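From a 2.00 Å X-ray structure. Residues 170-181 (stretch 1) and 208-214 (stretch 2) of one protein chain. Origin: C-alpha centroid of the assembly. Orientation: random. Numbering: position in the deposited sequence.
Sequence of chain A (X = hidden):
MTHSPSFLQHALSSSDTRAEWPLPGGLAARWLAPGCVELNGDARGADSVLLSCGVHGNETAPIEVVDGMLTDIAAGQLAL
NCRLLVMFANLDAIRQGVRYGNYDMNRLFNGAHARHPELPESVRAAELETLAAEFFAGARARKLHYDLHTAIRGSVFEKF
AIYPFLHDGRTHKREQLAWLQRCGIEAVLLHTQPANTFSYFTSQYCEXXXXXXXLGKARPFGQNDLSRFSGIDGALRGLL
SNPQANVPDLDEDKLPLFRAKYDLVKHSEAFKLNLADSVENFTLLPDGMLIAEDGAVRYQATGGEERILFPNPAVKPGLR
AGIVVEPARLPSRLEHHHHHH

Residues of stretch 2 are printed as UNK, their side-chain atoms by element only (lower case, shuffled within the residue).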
ATOM      1  N   ARG A 170       0.464   0.006  18.375  1.00 54.78           N
ATOM      2  CA  ARG A 170      -0.810   0.714  18.319  1.00 54.56           C
ATOM      3  C   ARG A 170      -1.300   0.947  16.897  1.00 53.78           C
ATOM      4  O   ARG A 170      -2.484   0.767  16.608  1.00 54.14           O
ATOM      5  CB  ARG A 170      -0.700   2.063  19.031  1.00 55.73           C
ATOM      6  CG  ARG A 170      -0.772   1.986  20.545  1.00 56.91           C
ATOM      7  CD  ARG A 170      -0.834   3.384  21.138  1.00 58.05           C
ATOM      8  NE  ARG A 170      -1.861   4.206  20.496  1.00 59.48           N
ATOM      9  CZ  ARG A 170      -3.168   3.954  20.541  1.00 59.47           C
ATOM     10  NH1 ARG A 170      -4.020   4.764  19.921  1.00 58.40           N
ATOM     11  NH2 ARG A 170      -3.624   2.900  21.207  1.00 59.71           N
ATOM     12  N   THR A 171      -0.389   1.349  16.015  1.00 52.07           N
ATOM     13  CA  THR A 171      -0.738   1.620  14.627  1.00 50.31           C
ATOM     14  C   THR A 171      -1.696   2.809  14.625  1.00 49.30           C
ATOM     15  O   THR A 171      -1.780   3.539  15.614  1.00 48.91           O
ATOM     16  CB  THR A 171      -1.431   0.403  13.975  1.00 51.55           C
ATOM     17  OG1 THR A 171      -0.816  -0.805  14.442  1.00 52.13           O
ATOM     18  CG2 THR A 171      -1.298   0.464  12.452  1.00 51.67           C
ATOM     19  N   HIS A 172      -2.421   3.005  13.527  1.00 46.80           N
ATOM     20  CA  HIS A 172      -3.361   4.117  13.441  1.00 44.75           C
ATOM     21  C   HIS A 172      -4.675   3.778  14.139  1.00 44.81           C
ATOM     22  O   HIS A 172      -5.289   2.746  13.866  1.00 45.31           O
ATOM     23  CB  HIS A 172      -3.620   4.486  11.976  1.00 42.44           C
ATOM     24  CG  HIS A 172      -2.374   4.750  11.189  1.00 41.12           C
ATOM     25  ND1 HIS A 172      -1.662   3.748  10.563  1.00 41.12           N
ATOM     26  CD2 HIS A 172      -1.702   5.899  10.942  1.00 40.16           C
ATOM     27  CE1 HIS A 172      -0.607   4.271   9.963  1.00 40.54           C
ATOM     28  NE2 HIS A 172      -0.607   5.573  10.177  1.00 39.25           N
ATOM     29  N   LYS A 173      -5.104   4.650  15.046  1.00 45.20           N
ATOM     30  CA  LYS A 173      -6.339   4.428  15.790  1.00 44.80           C
ATOM     31  C   LYS A 173      -7.554   4.756  14.934  1.00 44.34           C
ATOM     32  O   LYS A 173      -7.752   5.901  14.529  1.00 44.52           O
ATOM     33  CB  LYS A 173      -6.343   5.280  17.063  1.00 45.73           C
ATOM     34  CG  LYS A 173      -7.436   4.922  18.056  1.00 46.75           C
ATOM     35  CD  LYS A 173      -7.244   5.674  19.362  1.00 47.85           C
ATOM     36  CE  LYS A 173      -8.180   5.157  20.447  1.00 49.92           C
ATOM     37  NZ  LYS A 173      -7.902   5.795  21.773  1.00 49.87           N
ATOM     38  N   ARG A 174      -8.373   3.746  14.662  1.00 44.02           N
ATOM     39  CA  ARG A 174      -9.558   3.941  13.838  1.00 42.84           C
ATOM     40  C   ARG A 174     -10.721   4.585  14.580  1.00 40.33           C
ATOM     41  O   ARG A 174     -11.688   5.030  13.962  1.00 39.07           O
ATOM     42  CB  ARG A 174      -9.983   2.609  13.217  1.00 45.20           C
ATOM     43  CG  ARG A 174      -9.949   1.430  14.167  1.00 46.90           C
ATOM     44  CD  ARG A 174      -9.929   0.146  13.368  1.00 48.39           C
ATOM     45  NE  ARG A 174     -11.091   0.046  12.488  1.00 48.89           N
ATOM     46  CZ  ARG A 174     -11.090  -0.592  11.323  1.00 49.45           C
ATOM     47  NH1 ARG A 174      -9.982  -1.184  10.894  1.00 48.02           N
ATOM     48  NH2 ARG A 174     -12.195  -0.644  10.589  1.00 49.18           N
ATOM     49  N   GLU A 175     -10.623   4.645  15.902  1.00 39.15           N
ATOM     50  CA  GLU A 175     -11.668   5.267  16.705  1.00 37.85           C
ATOM     51  C   GLU A 175     -11.657   6.768  16.370  1.00 36.39           C
ATOM     52  O   GLU A 175     -12.705   7.410  16.292  1.00 35.99           O
ATOM     53  CB  GLU A 175     -11.380   5.049  18.193  1.00 40.40           C
ATOM     54  CG  GLU A 175     -12.617   4.997  19.070  1.00 45.02           C
ATOM     55  CD  GLU A 175     -13.457   6.243  18.958  1.00 46.09           C
ATOM     56  OE1 GLU A 175     -12.959   7.326  19.332  1.00 47.03           O
ATOM     57  OE2 GLU A 175     -14.615   6.140  18.493  1.00 49.07           O
ATOM     58  N   GLN A 176     -10.463   7.317  16.163  1.00 33.42           N
ATOM     59  CA  GLN A 176     -10.326   8.728  15.822  1.00 31.35           C
ATOM     60  C   GLN A 176     -10.677   8.955  14.356  1.00 29.61           C
ATOM     61  O   GLN A 176     -11.227   9.995  13.994  1.00 29.14           O
ATOM     62  CB  GLN A 176      -8.905   9.215  16.110  1.00 30.38           C
ATOM     63  CG  GLN A 176      -8.686   9.596  17.567  1.00 31.41           C
ATOM     64  CD  GLN A 176      -9.530  10.791  17.977  1.00 31.95           C
ATOM     65  OE1 GLN A 176      -9.374  11.891  17.436  1.00 32.56           O
ATOM     66  NE2 GLN A 176     -10.432  10.585  18.933  1.00 31.15           N
ATOM     67  N   LEU A 177     -10.354   7.982  13.513  1.00 28.03           N
ATOM     68  CA  LEU A 177     -10.677   8.088  12.098  1.00 29.07           C
ATOM     69  C   LEU A 177     -12.190   8.172  11.975  1.00 28.14           C
ATOM     70  O   LEU A 177     -12.720   8.849  11.094  1.00 28.99           O
ATOM     71  CB  LEU A 177     -10.158   6.865  11.336  1.00 28.70           C
ATOM     72  CG  LEU A 177      -8.647   6.829  11.115  1.00 29.72           C
ATOM     73  CD1 LEU A 177      -8.242   5.527  10.436  1.00 28.43           C
ATOM     74  CD2 LEU A 177      -8.243   8.023  10.270  1.00 30.19           C
ATOM     75  N   ALA A 178     -12.884   7.485  12.875  1.00 29.03           N
ATOM     76  CA  ALA A 178     -14.339   7.486  12.869  1.00 28.17           C
ATOM     77  C   ALA A 178     -14.848   8.880  13.215  1.00 27.55           C
ATOM     78  O   ALA A 178     -15.690   9.437  12.509  1.00 28.02           O
ATOM     79  CB  ALA A 178     -14.863   6.469  13.869  1.00 30.36           C
ATOM     80  N   TRP A 179     -14.323   9.442  14.300  1.00 27.17           N
ATOM     81  CA  TRP A 179     -14.719  10.778  14.747  1.00 24.76           C
ATOM     82  C   TRP A 179     -14.472  11.797  13.643  1.00 25.66           C
ATOM     83  O   TRP A 179     -15.272  12.707  13.424  1.00 24.76           O
ATOM     84  CB  TRP A 179     -13.912  11.185  15.974  1.00 25.88           C
ATOM     85  CG  TRP A 179     -14.367  12.465  16.593  1.00 25.99           C
ATOM     86  CD1 TRP A 179     -15.399  12.626  17.466  1.00 26.40           C
ATOM     87  CD2 TRP A 179     -13.782  13.760  16.417  1.00 26.28           C
ATOM     88  NE1 TRP A 179     -15.492  13.941  17.857  1.00 25.57           N
ATOM     89  CE2 TRP A 179     -14.510  14.659  17.227  1.00 26.80           C
ATOM     90  CE3 TRP A 179     -12.712  14.250  15.655  1.00 26.14           C
ATOM     91  CZ2 TRP A 179     -14.199  16.026  17.300  1.00 26.12           C
ATOM     92  CZ3 TRP A 179     -12.404  15.609  15.728  1.00 24.34           C
ATOM     93  CH2 TRP A 179     -13.147  16.479  16.548  1.00 24.08           C
ATOM     94  N   LEU A 180     -13.338  11.652  12.968  1.00 24.73           N
ATOM     95  CA  LEU A 180     -12.984  12.548  11.880  1.00 28.02           C
ATOM     96  C   LEU A 180     -13.984  12.384  10.740  1.00 29.74           C
ATOM     97  O   LEU A 180     -14.482  13.371  10.189  1.00 29.24           O
ATOM     98  CB  LEU A 180     -11.568  12.244  11.380  1.00 26.36           C
ATOM     99  CG  LEU A 180     -10.442  12.552  12.371  1.00 26.20           C
ATOM    100  CD1 LEU A 180      -9.111  12.053  11.818  1.00 27.90           C
ATOM    101  CD2 LEU A 180     -10.391  14.054  12.628  1.00 26.15           C
ATOM    102  N   GLN A 181     -14.283  11.134  10.402  1.00 32.34           N
ATOM    103  CA  GLN A 181     -15.225  10.833   9.328  1.00 36.09           C
ATOM    104  C   GLN A 181     -16.560  11.514   9.605  1.00 37.06           C
ATOM    105  O   GLN A 181     -17.036  12.313   8.799  1.00 37.05           O
ATOM    106  CB  GLN A 181     -15.440   9.321   9.208  1.00 37.28           C
ATOM    107  CG  GLN A 181     -16.229   8.911   7.978  1.00 41.01           C
ATOM    108  CD  GLN A 181     -16.551   7.433   7.964  1.00 42.75           C
ATOM    109  OE1 GLN A 181     -16.804   6.852   6.908  1.00 45.49           O
ATOM    110  NE2 GLN A 181     -16.555   6.816   9.141  1.00 41.67           N
ATOM    111  N   UNK A 208       0.522  11.613  21.744  1.00 25.60           N
ATOM    112  CA  UNK A 208      -0.912  11.859  21.775  1.00 22.80           C
ATOM    113  C   UNK A 208      -1.515  11.559  20.413  1.00 19.99           C
ATOM    114  O   UNK A 208      -0.794  11.336  19.440  1.00 20.21           O
ATOM    115  c   UNK A 208      -1.190  13.303  22.166  1.00 25.01           C
ATOM    116  N   UNK A 209      -2.839  11.527  20.351  1.00 17.49           N
ATOM    117  CA  UNK A 209      -3.527  11.289  19.090  1.00 17.81           C
ATOM    118  C   UNK A 209      -3.663  12.662  18.456  1.00 16.19           C
ATOM    119  O   UNK A 209      -4.579  13.415  18.764  1.00 14.78           O
ATOM    120  c   UNK A 209      -4.888  10.658  19.351  1.00 18.42           C
ATOM    121  o   UNK A 209      -4.101   8.424  19.352  1.00 20.18           O
ATOM    122  o   UNK A 209      -5.311   9.062  21.060  1.00 22.51           O
ATOM    123  c   UNK A 209      -4.762   9.281  19.966  1.00 20.86           C
ATOM    124  N   UNK A 210      -2.721  12.982  17.581  1.00 16.70           N
ATOM    125  CA  UNK A 210      -2.680  14.289  16.944  1.00 15.77           C
ATOM    126  C   UNK A 210      -2.915  14.242  15.439  1.00 15.99           C
ATOM    127  O   UNK A 210      -2.486  13.310  14.761  1.00 15.68           O
ATOM    128  c   UNK A 210      -1.335  14.938  17.245  1.00 15.77           C
ATOM    129  N   UNK A 211      -3.597  15.258  14.925  1.00 15.16           N
ATOM    130  CA  UNK A 211      -3.871  15.326  13.501  1.00 15.41           C
ATOM    131  C   UNK A 211      -3.792  16.766  12.989  1.00 14.03           C
ATOM    132  O   UNK A 211      -4.023  17.714  13.734  1.00 11.47           O
ATOM    133  c   UNK A 211      -5.686  11.053  13.864  1.00 24.02           C
ATOM    134  c   UNK A 211      -6.160  11.055  15.172  1.00 23.12           C
ATOM    135  c   UNK A 211      -5.279  14.784  13.194  1.00 18.12           C
ATOM    136  c   UNK A 211      -5.409  12.267  13.222  1.00 22.56           C
ATOM    137  c   UNK A 211      -5.601  13.478  13.877  1.00 20.18           C
ATOM    138  c   UNK A 211      -6.356  12.257  15.831  1.00 20.36           C
ATOM    139  c   UNK A 211      -6.077  13.460  15.182  1.00 20.91           C
ATOM    140  N   UNK A 212      -3.440  16.918  11.719  1.00 14.61           N
ATOM    141  CA  UNK A 212      -3.419  18.230  11.088  1.00 14.89           C
ATOM    142  C   UNK A 212      -4.739  18.178  10.310  1.00 15.43           C
ATOM    143  O   UNK A 212      -4.976  17.221   9.562  1.00 15.38           O
ATOM    144  c   UNK A 212      -2.253  18.384  10.073  1.00 15.66           C
ATOM    145  o   UNK A 212      -0.994  18.314  10.754  1.00 17.40           O
ATOM    146  c   UNK A 212      -2.357  19.715   9.346  1.00 14.07           C
ATOM    147  N   UNK A 213      -5.608  19.167  10.510  1.00 14.33           N
ATOM    148  CA  UNK A 213      -6.896  19.202   9.814  1.00 15.07           C
ATOM    149  C   UNK A 213      -6.987  20.344   8.806  1.00 14.05           C
ATOM    150  O   UNK A 213      -6.900  21.503   9.176  1.00 14.69           O
ATOM    151  c   UNK A 213      -9.476  18.524  12.719  1.00 14.50           C
ATOM    152  c   UNK A 213      -8.172  16.917  11.322  1.00 14.74           C
ATOM    153  c   UNK A 213      -8.191  18.295  11.922  1.00 16.97           C
ATOM    154  c   UNK A 213      -8.061  19.342  10.807  1.00 15.66           C
ATOM    155  N   UNK A 214      -7.140  19.999   7.531  1.00 16.30           N
ATOM    156  CA  UNK A 214      -7.296  20.989   6.464  1.00 15.57           C
ATOM    157  C   UNK A 214      -8.807  21.067   6.316  1.00 14.78           C
ATOM    158  O   UNK A 214      -9.417  20.198   5.696  1.00 16.42           O
ATOM    159  o   UNK A 214      -3.474  22.134   5.715  1.00 22.25           O
ATOM    160  o   UNK A 214      -5.222  22.824   4.598  1.00 22.70           O
ATOM    161  c   UNK A 214      -4.571  21.926   5.164  1.00 22.63           C
ATOM    162  c   UNK A 214      -6.654  20.484   5.170  1.00 17.40           C
ATOM    163  c   UNK A 214      -5.132  20.509   5.161  1.00 19.65           C
TER

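Position 208 carries a single side-chain carbon and lies beyond the reach of stretch 1. A lone CB identifies alanine, A208, which precedes the strand.

At position 209 the side chain has two carbons in sequence, the second bearing two oxygens. This short carboxylate points toward stretch 1, where its CB lies 4.3 Å from CG of Q176. One carbon between CA and the carboxylate makes it aspartate, D209. Its OD1 is 3.7 Å from NH1 of R170, a long salt bridge, and 4.2 Å from CD of K173. The extended, all-t side chain of K173 also brings its NZ to 4.2 Å from OD2 of D209, beyond a salt bridge but close enough for the opposite charges to favour each other.

Position 210 again has one carbon, directed away from the helix and touching nothing on stretch 1; it is alanine, A210.

Position 211 holds seven carbons, one followed by a closed ring of six, with no heteroatom. The side chain points toward the helix, and the ring meets Q176 and L180. An unsubstituted six-carbon ring on one methylene is phenylalanine, F211. Its CZ comes to 3.4 Å from CB of Q176, while CD1 of L180 sits over one face, 4.0 Å from CD2 of F211. That methyl is 4.2 Å from the ring centroid and 21° off the normal, the geometry of a CH-pi contact.

At position 212 the first carbon carries one oxygen and one further carbon. Branching at CB with a hydroxyl and a methyl gives threonine, T212; it is out of reach of stretch 1, and its OG1 is hydrogen-bonded elsewhere in the structure.

Position 213 has four carbons forking at the second, and it points toward the helix, where it meets L180. The fork at the second carbon makes it leucine, L213, whose CD2 packs 3.9 Å from CD2 of L180.

Position 214 shows three carbons, the third with two oxygens, and makes no contact with stretch 1. A carboxylate one methylene longer than that of D209 is glutamate, E214.

The contact rests on strand alternation: D209, F211 and L213 point toward stretch 1, and Q176 and L180, one helical turn apart, point back. The axes diverge by 39° and approach to 10.2 Å, a gap that side chains fill. No hydrogen bond crosses the interface; it combines apolar packing around F211 and L180 with charge attraction at D209, in a modest 310 Å² of buried surface.

Stretch 2 (208-214) ADAFTLE
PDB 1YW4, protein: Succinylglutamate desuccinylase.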